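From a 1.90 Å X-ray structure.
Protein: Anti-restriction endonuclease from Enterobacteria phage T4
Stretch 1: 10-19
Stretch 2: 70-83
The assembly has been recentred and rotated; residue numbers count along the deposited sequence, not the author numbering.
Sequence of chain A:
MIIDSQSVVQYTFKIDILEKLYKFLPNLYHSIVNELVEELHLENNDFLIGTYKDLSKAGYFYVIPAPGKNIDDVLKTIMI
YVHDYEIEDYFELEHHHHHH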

# COMPACT_ATOMS: atom_id res chain seq x y z
N GLN A 10 5.80 -10.71 -0.04
CA GLN A 10 6.52 -9.42 -0.11
C GLN A 10 7.73 -9.74 -1.02
O GLN A 10 8.50 -10.64 -0.70
N TYR A 11 7.89 -9.03 -2.14
CA TYR A 11 8.98 -9.32 -3.06
C TYR A 11 10.17 -8.39 -2.82
O TYR A 11 9.97 -7.28 -2.33
N THR A 12 11.37 -8.87 -3.16
CA THR A 12 12.57 -8.03 -3.10
C THR A 12 12.90 -7.83 -4.56
O THR A 12 13.21 -8.79 -5.29
N PHE A 13 12.78 -6.60 -5.01
CA PHE A 13 13.04 -6.26 -6.39
C PHE A 13 14.37 -5.51 -6.43
O PHE A 13 14.50 -4.49 -5.77
N LYS A 14 15.35 -6.02 -7.19
CA LYS A 14 16.64 -5.35 -7.30
C LYS A 14 16.63 -4.48 -8.51
O LYS A 14 16.28 -4.94 -9.60
N ILE A 15 16.99 -3.22 -8.35
CA ILE A 15 17.01 -2.35 -9.48
C ILE A 15 18.46 -2.08 -9.70
O ILE A 15 19.09 -1.24 -9.02
N ASP A 16 19.05 -2.83 -10.63
CA ASP A 16 20.48 -2.69 -10.91
C ASP A 16 21.05 -1.26 -11.10
O ASP A 16 22.07 -0.90 -10.48
N ILE A 17 20.43 -0.47 -11.97
CA ILE A 17 20.98 0.85 -12.21
C ILE A 17 20.96 1.73 -10.95
O ILE A 17 21.83 2.61 -10.81
N LEU A 18 20.02 1.49 -10.04
CA LEU A 18 19.97 2.31 -8.80
C LEU A 18 21.02 1.82 -7.85
O LEU A 18 21.64 2.64 -7.13
N GLU A 19 21.21 0.49 -7.80
CA GLU A 19 22.27 -0.04 -6.93
C GLU A 19 23.62 0.53 -7.40
O GLU A 19 24.45 0.93 -6.58
N ASN A 70 -1.21 -7.95 -10.15
CA ASN A 70 -0.17 -8.76 -10.78
C ASN A 70 1.22 -8.17 -10.47
O ASN A 70 1.53 -7.08 -10.92
N ILE A 71 2.06 -8.90 -9.76
CA ILE A 71 3.39 -8.38 -9.42
C ILE A 71 4.13 -7.89 -10.66
O ILE A 71 4.71 -6.82 -10.65
N ASP A 72 4.08 -8.65 -11.76
CA ASP A 72 4.81 -8.20 -12.95
C ASP A 72 4.33 -6.87 -13.48
O ASP A 72 5.13 -6.09 -14.06
N ASP A 73 3.05 -6.56 -13.30
CA ASP A 73 2.61 -5.24 -13.75
C ASP A 73 3.22 -4.15 -12.83
O ASP A 73 3.53 -3.03 -13.30
N VAL A 74 3.35 -4.47 -11.55
CA VAL A 74 3.92 -3.51 -10.61
C VAL A 74 5.37 -3.22 -11.02
O VAL A 74 5.78 -2.06 -11.04
N LEU A 75 6.13 -4.24 -11.39
CA LEU A 75 7.51 -4.00 -11.77
C LEU A 75 7.61 -3.12 -12.99
O LEU A 75 8.49 -2.31 -13.09
N LYS A 76 6.69 -3.26 -13.94
CA LYS A 76 6.75 -2.46 -15.14
C LYS A 76 6.53 -1.02 -14.78
O LYS A 76 7.15 -0.12 -15.36
N THR A 77 5.59 -0.78 -13.88
CA THR A 77 5.28 0.57 -13.48
C THR A 77 6.52 1.17 -12.78
O THR A 77 6.92 2.30 -13.05
N ILE A 78 7.11 0.41 -11.87
CA ILE A 78 8.29 0.92 -11.15
C ILE A 78 9.37 1.30 -12.17
O ILE A 78 9.91 2.40 -12.13
N MET A 79 9.64 0.42 -13.13
CA MET A 79 10.68 0.73 -14.11
C MET A 79 10.39 1.92 -14.96
O MET A 79 11.31 2.65 -15.32
N ILE A 80 9.12 2.15 -15.30
CA ILE A 80 8.81 3.36 -16.09
C ILE A 80 9.27 4.60 -15.32
O ILE A 80 9.85 5.53 -15.88
N TYR A 81 8.97 4.64 -14.03
CA TYR A 81 9.38 5.78 -13.20
C TYR A 81 10.89 5.83 -13.10
O TYR A 81 11.47 6.89 -13.20
N VAL A 82 11.54 4.67 -12.92
CA VAL A 82 13.01 4.65 -12.83
C VAL A 82 13.66 5.17 -14.12
O VAL A 82 14.55 6.05 -14.09
N HIS A 83 13.20 4.68 -15.27
CA HIS A 83 13.81 5.12 -16.54
C HIS A 83 13.69 6.60 -16.74
O HIS A 83 14.53 7.24 -17.40

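A strand packed against a helix illustrates how alternation on one element is matched to helical periodicity on the other. In the T4 anti-restriction endonuclease, strand 10-14 runs at 34° to helix 71-83, with the axes 11.1 Å apart at closest approach. Tyr11 and Phe13 point toward the helix, while Gln10, Thr12 and Lys14 lie out of its reach. Beyond the strand, Ile15, at the N-cap position of the next helix, extends the inward row, and Ile17 and Leu18 continue it from the first turn of that helix. The facing helix answers with Ile71, Leu75, Ile78, Met79 and Val82, residues linked by steps of three and four (Ile71-Leu75-Ile78-Val82, with Met79 four after Leu75), which keeps this side of the helix facing the first stretch.

The two aromatic rings use different rotamers to present a face. Tyr11 is m at chi1, and Ile71 CG1 sits over its ring, 3.7 Å from the centroid and 18° off the normal. Ile71 itself is t at chi1 and p at chi2, a combination that brings its CD1 to 3.5 Å from Tyr11 CD2. Phe13 is t, and it is the residue most covered by the other stretch, at 90 Å². Leu75 leaves its backbone sideways, but with chi1 m and chi2 t its end turns back to the strand; Leu75 CD2 lies 3.5 Å from the centroid of the Phe13 ring, only 11° off the normal. The edge of the same ring is also occupied: Phe13 CE1 is 4.1 Å from Ile78 CG2 and 3.9 Å from Met79 SD, and the sulfur lies 5.1 Å from the ring centroid, 77° off the normal.

Met79 also starts sideways. Its three chi angles are all m, folding the chain so that the thioether approaches the other stretch, where SD is 4.2 Å from Ile15 CG2. Ile15, m then t, reaches two helix residues with CD1, which lies 3.8 Å from Ile78 CG2 and 4.0 Å from Val82 CG2. Val82, with chi1 t, turns CG1 to Ile17, at 3.9 Å from Ile17 CG2; its CG2 is 4.2 Å from Leu18 CD1, and both methyls lie close to Ile15.

No hydrogen bond crosses between the stretches, and the 432 Å² they bury rests on apolar fit. Polar chemistry is instead local: at the start of the helix Asn70, t at chi1, places OD1 3.0 Å from Asp72 N and accepts its hydrogen bond, capping a backbone amide that the helix leaves without a partner of its own.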

# COMPACT_ATOMS: atom_id res chain seq x y z
CB GLN A 10 7.03 -8.99 1.27
CG GLN A 10 8.10 -7.88 1.19
CD GLN A 10 8.56 -7.36 2.58
OE1 GLN A 10 9.77 -7.12 2.81
NE2 GLN A 10 7.61 -7.17 3.48
CB TYR A 11 8.53 -9.10 -4.50
CG TYR A 11 7.43 -10.02 -4.92
CD1 TYR A 11 7.72 -11.28 -5.42
CD2 TYR A 11 6.08 -9.67 -4.73
CE1 TYR A 11 6.69 -12.20 -5.72
CE2 TYR A 11 5.06 -10.59 -5.03
CZ TYR A 11 5.39 -11.85 -5.51
OH TYR A 11 4.42 -12.83 -5.74
CB THR A 12 13.72 -8.72 -2.39
OG1 THR A 12 13.39 -8.87 -1.03
CG2 THR A 12 14.98 -7.89 -2.51
CB PHE A 13 11.90 -5.36 -6.89
CG PHE A 13 11.99 -5.04 -8.35
CD1 PHE A 13 11.88 -3.73 -8.80
CD2 PHE A 13 12.16 -6.07 -9.29
CE1 PHE A 13 11.94 -3.41 -10.15
CE2 PHE A 13 12.22 -5.79 -10.66
CZ PHE A 13 12.11 -4.45 -11.11
CB LYS A 14 17.76 -6.38 -7.44
CG LYS A 14 19.18 -5.82 -7.60
CD LYS A 14 20.16 -7.02 -7.42
CE LYS A 14 21.51 -6.72 -7.97
NZ LYS A 14 22.30 -7.96 -8.06
CB ILE A 15 16.17 -1.08 -9.22
CG1 ILE A 15 14.73 -1.47 -8.92
CG2 ILE A 15 16.19 -0.18 -10.42
CD1 ILE A 15 13.80 -0.29 -8.60
CB ASP A 16 20.85 -3.48 -12.17
CG ASP A 16 20.59 -5.02 -12.04
OD1 ASP A 16 20.42 -5.58 -10.91
OD2 ASP A 16 20.60 -5.66 -13.13
CB ILE A 17 20.27 1.57 -13.39
CG1 ILE A 17 21.20 2.63 -13.93
CG2 ILE A 17 18.93 2.20 -12.96
CD1 ILE A 17 20.81 3.17 -15.34
CB LEU A 18 18.60 2.26 -8.10
CG LEU A 18 17.59 3.23 -8.76
CD1 LEU A 18 16.17 2.90 -8.20
CD2 LEU A 18 17.98 4.73 -8.53
CB GLU A 19 22.34 -1.56 -6.99
CG GLU A 19 23.53 -2.13 -6.23
CD GLU A 19 23.59 -3.65 -6.28
OE1 GLU A 19 23.46 -4.18 -7.43
OE2 GLU A 19 23.76 -4.28 -5.21
CB ASN A 70 -0.37 -8.72 -12.30
CG ASN A 70 0.49 -9.72 -13.01
OD1 ASN A 70 1.61 -10.04 -12.58
ND2 ASN A 70 -0.01 -10.21 -14.15
CB ILE A 71 4.24 -9.42 -8.67
CG1 ILE A 71 5.57 -8.79 -8.17
CG2 ILE A 71 4.56 -10.56 -9.58
CD1 ILE A 71 5.36 -7.52 -7.37
CB ASP A 72 4.79 -9.30 -14.01
CG ASP A 72 5.42 -10.58 -13.48
OD1 ASP A 72 6.57 -10.51 -12.99
OD2 ASP A 72 4.76 -11.65 -13.51
CB ASP A 73 1.09 -5.10 -13.72
CG ASP A 73 0.40 -5.99 -14.78
OD1 ASP A 73 0.97 -6.11 -15.90
OD2 ASP A 73 -0.68 -6.55 -14.46
CB VAL A 74 3.93 -4.04 -9.14
CG1 VAL A 74 4.67 -3.01 -8.23
CG2 VAL A 74 2.45 -4.25 -8.62
CB LEU A 75 8.24 -5.33 -11.97
CG LEU A 75 8.13 -6.23 -10.71
CD1 LEU A 75 8.88 -7.54 -10.96
CD2 LEU A 75 8.68 -5.54 -9.47
CB LYS A 76 5.66 -2.87 -16.14
CG LYS A 76 6.02 -3.97 -17.11
CD LYS A 76 4.83 -4.11 -18.12
CE LYS A 76 5.06 -5.20 -19.19
NZ LYS A 76 3.82 -5.32 -20.09
CB THR A 77 4.08 0.58 -12.52
OG1 THR A 77 2.92 0.08 -13.20
CG2 THR A 77 3.77 2.03 -12.04
CB ILE A 78 8.82 -0.16 -10.18
CG1 ILE A 78 7.83 -0.39 -9.04
CG2 ILE A 78 10.22 0.28 -9.60
CD1 ILE A 78 8.14 -1.63 -8.26
CB MET A 79 11.03 -0.49 -14.97
CG MET A 79 11.54 -1.65 -14.13
SD MET A 79 13.04 -1.07 -13.10
CE MET A 79 14.05 -0.40 -14.42
CB ILE A 80 7.28 3.47 -16.37
CG1 ILE A 80 6.92 2.54 -17.55
CG2 ILE A 80 6.91 4.90 -16.73
CD1 ILE A 80 5.42 2.14 -17.61
CB TYR A 81 8.79 5.66 -11.80
CG TYR A 81 7.34 6.02 -11.74
CD1 TYR A 81 6.93 7.24 -11.21
CD2 TYR A 81 6.36 5.11 -12.17
CE1 TYR A 81 5.57 7.56 -11.08
CE2 TYR A 81 5.01 5.40 -12.05
CZ TYR A 81 4.62 6.63 -11.51
OH TYR A 81 3.28 6.90 -11.34
CB VAL A 82 13.56 3.20 -12.49
CG1 VAL A 82 15.14 3.16 -12.65
CG2 VAL A 82 13.11 2.79 -11.09
CB HIS A 83 13.18 4.40 -17.73
CG HIS A 83 13.47 2.94 -17.73
ND1 HIS A 83 14.76 2.45 -17.59
CD2 HIS A 83 12.66 1.87 -17.85
CE1 HIS A 83 14.71 1.13 -17.62
NE2 HIS A 83 13.46 0.75 -17.77